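Local coordinates for protein meso-diaminopimelate dehydrogenase (Clostridium tetani, PDB 3WGY) that catalyses, in its wild-type form, the reversible NADP-dependent oxidative deamination of meso-2,6-diaminopimelate, and has here been engineered and crystallised with a branched 2-oxo acid, at residues 53-56 against 57-60; 100-103 against 104-108; 126-129 against 130-134; 318-321 against 322-326. The protein carries 6 engineered substitutions. All coordinates share one frame; numbering follows the deposited sequence.

How the contacts relate
All four contacts join neighbouring residues of one continuous run, but they differ in burial. Contact 3, on helix 123-138, is the buried one; contacts 2 and 4 are partly buried, and contact 1 lies at the surface, five of its seven touching residues exposed. Contacts 1 and 2 belong to what is probably the nucleotide-binding domain, whose parallel sheet they border. Regular helical bonds support contacts 2 to 4, whereas contact 1 rests on 3-10 turns and a bridging water. The chemistry follows: methyl on guanidinium in contact 1, methylene on imidazole in contact 2, guanidinium on backbone in contacts 3 and 4. Across the dimer, contact 4 meets contacts 2 and 3 of the second subunit.

Contact 1. Residues 53-56 against 57-60; sequences ISRL and ELYK
The guanidinium of R55 carries CD1 of L58 over the centre of one face, 3.5 Å above its plane, and has a water at its edge. The ring of Y59 meets its neighbours edge-on, with R55 O, L56 O and the same water all near its plane. These residues form two short 3-10 turns that follow strand 50-52, the outermost strand on its side of a parallel sheet consistent with a Rossmann-type nucleotide-binding domain. A bend at chi3 (68°) turns the end of R55 across L58, whose CD1 comes within 3.6 Å of R55 CZ. The i to i+3 spacing is set by the backbone: L58 N bonds to R55 O at 3.2 Å, and Y59 N makes a straighter bond to L56 O at 2.9 Å (N-H...O 163° against 140°). Beneath this exposed surface L56 packs on F35 and F87, and F35 also meets Y59 edge-to-face, tying the turns to strand 29-36. R55 CB and CG touch L58 CD1 too, giving the methyl an aliphatic as well as a planar neighbour. The polar ends are joined through solvent: R55 NE donates to the water at 2.9 Å, and Y59 OH lies 2.7 Å from that water's oxygen.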
# COMPACT_ATOMS: atom_id res chain seq x y z
N ILE B 53 10.59 35.51 0.05
CA ILE B 53 10.44 34.86 -1.24
C ILE B 53 11.22 35.52 -2.38
O ILE B 53 11.57 34.85 -3.35
CB ILE B 53 8.93 34.79 -1.63
CG1 ILE B 53 8.74 33.96 -2.90
CG2 ILE B 53 8.38 36.18 -1.85
CD1 ILE B 53 9.10 32.52 -2.73
N SER B 54 11.48 36.82 -2.27
CA SER B 54 12.21 37.52 -3.33
C SER B 54 13.66 37.05 -3.45
O SER B 54 14.31 37.28 -4.47
CB SER B 54 12.19 39.02 -3.09
OG SER B 54 12.75 39.32 -1.82
N ARG B 55 14.17 36.42 -2.40
CA ARG B 55 15.55 35.95 -2.39
C ARG B 55 15.66 34.44 -2.60
O ARG B 55 16.68 33.83 -2.28
CB ARG B 55 16.23 36.33 -1.07
CG ARG B 55 16.41 37.84 -0.91
CD ARG B 55 16.69 38.22 0.52
NE ARG B 55 18.00 37.77 1.01
CZ ARG B 55 19.16 38.32 0.68
NH1 ARG B 55 19.21 39.35 -0.16
NH2 ARG B 55 20.28 37.85 1.20
N LEU B 56 14.61 33.85 -3.16
CA LEU B 56 14.60 32.41 -3.42
C LEU B 56 15.75 32.04 -4.35
O LEU B 56 16.50 31.10 -4.08
CB LEU B 56 13.28 32.00 -4.07
CG LEU B 56 13.19 30.52 -4.42
CD1 LEU B 56 13.37 29.70 -3.17
CD2 LEU B 56 11.85 30.24 -5.05
N GLU B 57 15.88 32.79 -5.44
CA GLU B 57 16.92 32.57 -6.43
C GLU B 57 18.33 32.45 -5.85
O GLU B 57 19.18 31.76 -6.41
CB GLU B 57 16.89 33.72 -7.43
CG GLU B 57 16.82 35.10 -6.77
CD GLU B 57 16.89 36.25 -7.76
OE1 GLU B 57 16.76 37.42 -7.33
OE2 GLU B 57 17.09 35.99 -8.97
N LEU B 58 18.58 33.12 -4.74
CA LEU B 58 19.89 33.10 -4.11
C LEU B 58 20.25 31.77 -3.47
O LEU B 58 21.40 31.55 -3.07
CB LEU B 58 19.98 34.20 -3.05
CG LEU B 58 19.71 35.61 -3.58
CD1 LEU B 58 19.70 36.63 -2.45
CD2 LEU B 58 20.76 35.95 -4.63
N TYR B 59 19.27 30.88 -3.37
CA TYR B 59 19.51 29.59 -2.73
C TYR B 59 19.61 28.40 -3.68
O TYR B 59 19.48 27.25 -3.25
CB TYR B 59 18.43 29.36 -1.67
CG TYR B 59 18.55 30.30 -0.49
CD1 TYR B 59 18.23 31.66 -0.61
CD2 TYR B 59 19.04 29.84 0.74
CE1 TYR B 59 18.41 32.54 0.46
CE2 TYR B 59 19.22 30.72 1.81
CZ TYR B 59 18.91 32.06 1.67
OH TYR B 59 19.11 32.93 2.72
N LYS B 60 19.85 28.66 -4.96
CA LYS B 60 19.95 27.60 -5.96
C LYS B 60 21.00 26.52 -5.66
O LYS B 60 20.79 25.35 -5.96
CB LYS B 60 20.22 28.17 -7.36
CG LYS B 60 20.43 27.08 -8.41
CD LYS B 60 20.05 27.51 -9.82
CE LYS B 60 21.24 28.01 -10.63
NZ LYS B 60 21.75 29.34 -10.19
O HOH W 1 19.00 35.66 2.73

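Contact 2. Residues 100-103 against 104-108; sequences PQHF and ERMDE
M106 lays its CG over one face of the H102 imidazole, 3.8 Å from the ring centroid and 18° off the ring normal, a CH-pi contact one turn apart on helix 99-113. This helix is the crossover of the beta-alpha-beta unit made with strands 88-90 and 116-118. Within the first shell CG is nearest to CE1 of the ring, at 3.6 Å, which puts it off the centre and toward the rim; SD stands farther out, 4.6 Å from the centroid and oblique to it. Lying beside the backbone N (chi1 -63°), CG reaches the imidazole, and the bend at chi2 (-65°) then places the sulfur. On another side of the helix, E104 folds back so that OE2 reaches the edge of the F103 ring, in its plane and 3.7 Å from CD2.

The next shell fixes these groups. H102 NE2 is hydrogen-bonded to OD2 of D91, and its ring also stacks with F93, so the surface on which M106 rests has little freedom to rotate. M106 is backed by P81 and A84 of helix 80-84, while F103 makes a cation-pi contact with R322 of the second subunit. D107 OD1 accepts a bond from the backbone N of A302, holding this helix to the last strand of the parallel sheet. Four i to i+4 bonds set the spacing, the shortest being D107 N to F103 O at 2.7 Å.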
# COMPACT_ATOMS: atom_id res chain seq x y z
N PRO B 100 -3.25 16.20 -15.34
CA PRO B 100 -2.57 15.95 -16.61
C PRO B 100 -1.84 17.19 -17.12
O PRO B 100 -0.70 17.12 -17.58
CB PRO B 100 -3.70 15.53 -17.54
CG PRO B 100 -4.62 14.80 -16.61
CD PRO B 100 -4.64 15.71 -15.40
N GLN B 101 -2.52 18.33 -17.03
CA GLN B 101 -1.97 19.61 -17.48
C GLN B 101 -0.82 20.09 -16.60
O GLN B 101 0.16 20.65 -17.10
CB GLN B 101 -3.08 20.66 -17.50
CG GLN B 101 -2.65 22.02 -18.04
CD GLN B 101 -2.81 23.12 -17.02
OE1 GLN B 101 -3.12 24.26 -17.37
NE2 GLN B 101 -2.59 22.80 -15.74
N HIS B 102 -0.95 19.89 -15.30
CA HIS B 102 0.09 20.32 -14.37
C HIS B 102 1.35 19.53 -14.68
O HIS B 102 2.46 20.07 -14.64
CB HIS B 102 -0.36 20.05 -12.93
CG HIS B 102 0.62 20.51 -11.89
ND1 HIS B 102 0.98 21.84 -11.75
CD2 HIS B 102 1.30 19.83 -10.94
CE1 HIS B 102 1.84 21.95 -10.75
NE2 HIS B 102 2.06 20.75 -10.25
N PHE B 103 1.17 18.25 -14.99
CA PHE B 103 2.29 17.37 -15.31
C PHE B 103 3.07 17.91 -16.51
O PHE B 103 4.29 18.11 -16.43
CB PHE B 103 1.79 15.96 -15.64
CG PHE B 103 2.89 14.97 -15.83
CD1 PHE B 103 3.63 14.52 -14.75
CD2 PHE B 103 3.23 14.52 -17.10
CE1 PHE B 103 4.70 13.64 -14.92
CE2 PHE B 103 4.29 13.65 -17.29
CZ PHE B 103 5.03 13.20 -16.20
N GLU B 104 2.38 18.14 -17.62
CA GLU B 104 3.04 18.65 -18.82
C GLU B 104 3.82 19.93 -18.54
O GLU B 104 5.00 20.03 -18.89
CB GLU B 104 2.00 18.93 -19.92
CG GLU B 104 1.34 17.69 -20.48
CD GLU B 104 2.34 16.70 -21.05
OE1 GLU B 104 3.11 17.08 -21.95
OE2 GLU B 104 2.34 15.53 -20.60
N ARG B 105 3.18 20.89 -17.88
CA ARG B 105 3.81 22.17 -17.56
C ARG B 105 5.10 21.96 -16.78
O ARG B 105 6.17 22.47 -17.15
CB ARG B 105 2.85 23.05 -16.74
CG ARG B 105 3.43 24.41 -16.33
CD ARG B 105 2.86 25.55 -17.19
NE ARG B 105 3.84 26.62 -17.45
CZ ARG B 105 3.99 27.71 -16.71
NH1 ARG B 105 3.23 27.92 -15.64
NH2 ARG B 105 4.92 28.60 -17.04
N MET B 106 5.01 21.22 -15.68
CA MET B 106 6.17 20.96 -14.84
C MET B 106 7.22 20.11 -15.54
O MET B 106 8.42 20.27 -15.28
CB MET B 106 5.73 20.27 -13.55
CG MET B 106 4.80 21.10 -12.69
SD MET B 106 5.61 22.57 -12.06
CE MET B 106 6.53 21.92 -10.68
N ASP B 107 6.79 19.22 -16.42
CA ASP B 107 7.70 18.35 -17.15
C ASP B 107 8.61 19.16 -18.07
O ASP B 107 9.83 18.98 -18.08
CB ASP B 107 6.92 17.31 -17.96
CG ASP B 107 7.82 16.23 -18.55
OD1 ASP B 107 8.70 15.72 -17.83
OD2 ASP B 107 7.64 15.88 -19.74
N GLU B 108 8.01 20.06 -18.84
CA GLU B 108 8.77 20.91 -19.75
C GLU B 108 9.80 21.73 -18.99
O GLU B 108 10.99 21.67 -19.28
CB GLU B 108 7.83 21.85 -20.51
CG GLU B 108 8.27 23.32 -20.49
CD GLU B 108 7.34 24.22 -21.28
OE1 GLU B 108 7.30 24.07 -22.52
OE2 GLU B 108 6.66 25.06 -20.67

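Contact 3. Residues 126-129 against 130-134; sequences GLFS and LNRLL
R132 runs back along its helix so that its guanidinium lies beside the backbone of F128 and S129, with F128 C 3.8 Å above one face and offset toward the rim. The side chain leaves with CG anti to the carbonyl carbon (chi1 -65°) and stays extended to NE; the group then turns toward the preceding turn, where NH2 lies 3.7 Å from F128 CB and NH1 is 3.2 Å from S129 CA. The F128 ring itself points away from this turn, meeting W123 edge-to-face and packing on F269 and L271. S129 stands near NH1, and its OG accepts a bond from G126 N at 2.9 Å with an N-H...O angle of 167°. On another side L127 CD2 and L130 CD1 meet at 4.2 Å, L127 also packing on F279 and V283 and L130 on Y287, all of helix 276-296.

Helix 123-138 lies in the range of the diaminopimelate dehydrogenase C-terminal family domain and packs on its antiparallel sheet (strands 249-258 and 264-273). R132 NH2 forms a salt bridge with D124 and NE bonds to T146; with a weak bond from NH1 to L325 O of the second subunit, these should restrict the guanidinium's rotation. S129 OG also bonds to the terminal carboxylate of L326 of the second subunit; since it already accepts from G126 N, it presumably donates there. That bond is the main link to the carboxylate; R132 NH1, in a long, weak ion pair with it, may modestly favour its negative charge.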
# COMPACT_ATOMS: atom_id res chain seq x y z
N GLY B 126 -1.75 10.83 -4.02
CA GLY B 126 -0.59 10.32 -3.32
C GLY B 126 -0.77 8.87 -2.93
O GLY B 126 -0.85 7.99 -3.79
N LEU B 127 -0.86 8.61 -1.62
CA LEU B 127 -1.01 7.24 -1.16
C LEU B 127 -2.29 6.57 -1.68
O LEU B 127 -2.26 5.40 -2.06
CB LEU B 127 -0.98 7.19 0.37
CG LEU B 127 0.25 7.88 0.97
CD1 LEU B 127 0.26 7.66 2.48
CD2 LEU B 127 1.52 7.32 0.35
N PHE B 128 -3.40 7.29 -1.71
CA PHE B 128 -4.62 6.69 -2.20
C PHE B 128 -4.49 6.31 -3.67
O PHE B 128 -4.98 5.27 -4.09
CB PHE B 128 -5.81 7.64 -1.99
CG PHE B 128 -6.37 7.61 -0.60
CD1 PHE B 128 -5.69 6.96 0.43
CD2 PHE B 128 -7.56 8.25 -0.30
CE1 PHE B 128 -6.20 6.95 1.73
CE2 PHE B 128 -8.08 8.24 1.00
CZ PHE B 128 -7.40 7.59 2.01
N SER B 129 -3.80 7.15 -4.43
CA SER B 129 -3.57 6.92 -5.85
C SER B 129 -2.81 5.61 -6.04
O SER B 129 -3.18 4.79 -6.87
CB SER B 129 -2.75 8.07 -6.45
OG SER B 129 -3.26 9.33 -6.05
N LEU B 130 -1.75 5.43 -5.27
CA LEU B 130 -0.93 4.23 -5.36
C LEU B 130 -1.76 2.99 -5.08
O LEU B 130 -1.61 1.97 -5.75
CB LEU B 130 0.22 4.28 -4.36
CG LEU B 130 1.40 5.20 -4.68
CD1 LEU B 130 2.19 5.50 -3.41
CD2 LEU B 130 2.29 4.53 -5.76
N ASN B 131 -2.64 3.08 -4.09
CA ASN B 131 -3.45 1.93 -3.74
C ASN B 131 -4.57 1.63 -4.72
O ASN B 131 -4.97 0.48 -4.84
CB ASN B 131 -3.98 2.05 -2.30
CG ASN B 131 -2.90 1.69 -1.29
OD1 ASN B 131 -2.12 2.54 -0.86
ND2 ASN B 131 -2.84 0.43 -0.93
N ARG B 132 -5.08 2.65 -5.41
CA ARG B 132 -6.11 2.38 -6.41
C ARG B 132 -5.38 1.61 -7.52
O ARG B 132 -5.86 0.59 -8.01
CB ARG B 132 -6.68 3.68 -7.01
CG ARG B 132 -7.44 4.57 -6.05
CD ARG B 132 -7.93 5.84 -6.77
NE ARG B 132 -8.29 6.88 -5.81
CZ ARG B 132 -7.58 7.98 -5.59
NH1 ARG B 132 -6.46 8.22 -6.26
NH2 ARG B 132 -7.99 8.84 -4.68
N LEU B 133 -4.20 2.10 -7.87
CA LEU B 133 -3.38 1.47 -8.90
C LEU B 133 -3.05 0.03 -8.56
O LEU B 133 -3.28 -0.89 -9.36
CB LEU B 133 -2.08 2.26 -9.10
CG LEU B 133 -1.10 1.66 -10.11
CD1 LEU B 133 -1.83 1.38 -11.44
CD2 LEU B 133 0.07 2.62 -10.32
N LEU B 134 -2.52 -0.18 -7.36
CA LEU B 134 -2.17 -1.51 -6.90
C LEU B 134 -3.39 -2.43 -7.00
O LEU B 134 -3.31 -3.54 -7.51
CB LEU B 134 -1.70 -1.46 -5.44
CG LEU B 134 -1.18 -2.77 -4.87
CD1 LEU B 134 0.04 -3.19 -5.68
CD2 LEU B 134 -0.84 -2.59 -3.37

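Contact 4. Residues 318-321 against 322-326; sequences PEEL and RKELL
P318 opens the helix by placing its carbonyl oxygen over the centre of the R322 guanidinium, 3.6 Å above the plane, while its ring atom CB approaches R322 NH2 to 3.5 Å. The same oxygen accepts the backbone bond from R322 N at 3.1 Å, so one carbonyl faces both the start and the end of that side chain. R322 manages this by bending at chi3 (-69°), which folds the guanidinium back under the first turn. E319 follows, meeting R322 obliquely: its CG is 3.7 Å from NH1, but OE2 and NH1 stay 5.5 Å apart, so the opposite charges are not in contact, although their planes are only 32° apart.

This is helix 318-324, the last element of the chain, which lies on the second subunit, with L321 packing on L306 and R322 on T304 there. E320 sends its polar end back to the N-terminus of the helix, where OE2 accepts a bond from T317 N, just ahead of the first turn. Its CB touches OE1 of E324 at 3.9 Å. The carboxylate of E324 forms a salt bridge with K316, which should ease the closeness of the two acids.

L321 ends the segment with a buried side chain and a shared carbonyl. Its O receives L325 N at 2.9 Å and, more weakly, L326 N at 3.3 Å, the latter an i to i+5 bond as the helix gives way. Beyond it the terminal carboxylate of L326 bonds to H96 ND1 of the second subunit.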
# COMPACT_ATOMS: atom_id res chain seq x y z
N PRO B 318 19.34 -0.93 0.76
CA PRO B 318 18.58 -2.03 0.15
C PRO B 318 18.71 -3.32 0.96
O PRO B 318 17.72 -4.02 1.17
CB PRO B 318 19.20 -2.14 -1.23
CG PRO B 318 19.48 -0.71 -1.55
CD PRO B 318 20.13 -0.23 -0.27
N GLU B 319 19.92 -3.62 1.41
CA GLU B 319 20.17 -4.82 2.20
C GLU B 319 19.39 -4.82 3.50
O GLU B 319 18.82 -5.84 3.88
CB GLU B 319 21.65 -4.97 2.54
CG GLU B 319 22.51 -5.55 1.45
CD GLU B 319 23.93 -5.83 1.94
OE1 GLU B 319 24.69 -4.86 2.18
OE2 GLU B 319 24.28 -7.02 2.10
N GLU B 320 19.39 -3.68 4.18
CA GLU B 320 18.69 -3.52 5.46
C GLU B 320 17.19 -3.72 5.31
O GLU B 320 16.54 -4.30 6.18
CB GLU B 320 18.96 -2.13 6.03
CG GLU B 320 20.36 -1.95 6.61
CD GLU B 320 20.63 -0.51 7.04
OE1 GLU B 320 21.49 -0.31 7.92
OE2 GLU B 320 19.99 0.41 6.48
N LEU B 321 16.64 -3.22 4.21
CA LEU B 321 15.21 -3.35 3.95
C LEU B 321 14.83 -4.82 3.73
O LEU B 321 13.87 -5.30 4.32
CB LEU B 321 14.82 -2.51 2.74
CG LEU B 321 14.96 -1.00 2.92
CD1 LEU B 321 14.41 -0.29 1.68
CD2 LEU B 321 14.19 -0.56 4.15
N ARG B 322 15.59 -5.51 2.88
CA ARG B 322 15.32 -6.92 2.58
C ARG B 322 15.46 -7.82 3.79
O ARG B 322 14.80 -8.85 3.88
CB ARG B 322 16.24 -7.42 1.46
CG ARG B 322 15.97 -6.79 0.09
CD ARG B 322 16.76 -7.50 -1.02
NE ARG B 322 18.20 -7.27 -0.94
CZ ARG B 322 18.83 -6.23 -1.49
NH1 ARG B 322 20.14 -6.11 -1.36
NH2 ARG B 322 18.15 -5.32 -2.19
N LYS B 323 16.32 -7.45 4.74
CA LYS B 323 16.49 -8.26 5.94
C LYS B 323 15.45 -8.00 7.03
O LYS B 323 14.99 -8.94 7.68
CB LYS B 323 17.89 -8.04 6.54
CG LYS B 323 18.06 -8.73 7.89
CD LYS B 323 19.52 -8.83 8.33
CE LYS B 323 20.09 -7.47 8.70
NZ LYS B 323 21.43 -7.61 9.34
N GLU B 324 15.08 -6.74 7.21
CA GLU B 324 14.14 -6.36 8.26
C GLU B 324 12.66 -6.36 7.89
O GLU B 324 11.83 -6.79 8.68
CB GLU B 324 14.46 -4.96 8.81
CG GLU B 324 15.91 -4.71 9.16
CD GLU B 324 16.20 -3.25 9.45
OE1 GLU B 324 17.39 -2.90 9.55
OE2 GLU B 324 15.25 -2.45 9.57
N LEU B 325 12.35 -5.87 6.69
CA LEU B 325 10.95 -5.72 6.25
C LEU B 325 10.34 -6.61 5.19
O LEU B 325 9.11 -6.74 5.14
CB LEU B 325 10.71 -4.27 5.80
CG LEU B 325 10.61 -3.17 6.86
CD1 LEU B 325 10.23 -1.85 6.18
CD2 LEU B 325 9.56 -3.57 7.88
N LEU B 326 11.15 -7.19 4.32
CA LEU B 326 10.61 -8.01 3.25
C LEU B 326 9.98 -9.31 3.75
O LEU B 326 8.74 -9.42 3.64
CB LEU B 326 11.70 -8.32 2.22
CG LEU B 326 11.23 -9.03 0.94
CD1 LEU B 326 10.10 -8.21 0.28
CD2 LEU B 326 12.41 -9.20 -0.01
OXT LEU B 326 10.74 -10.17 4.24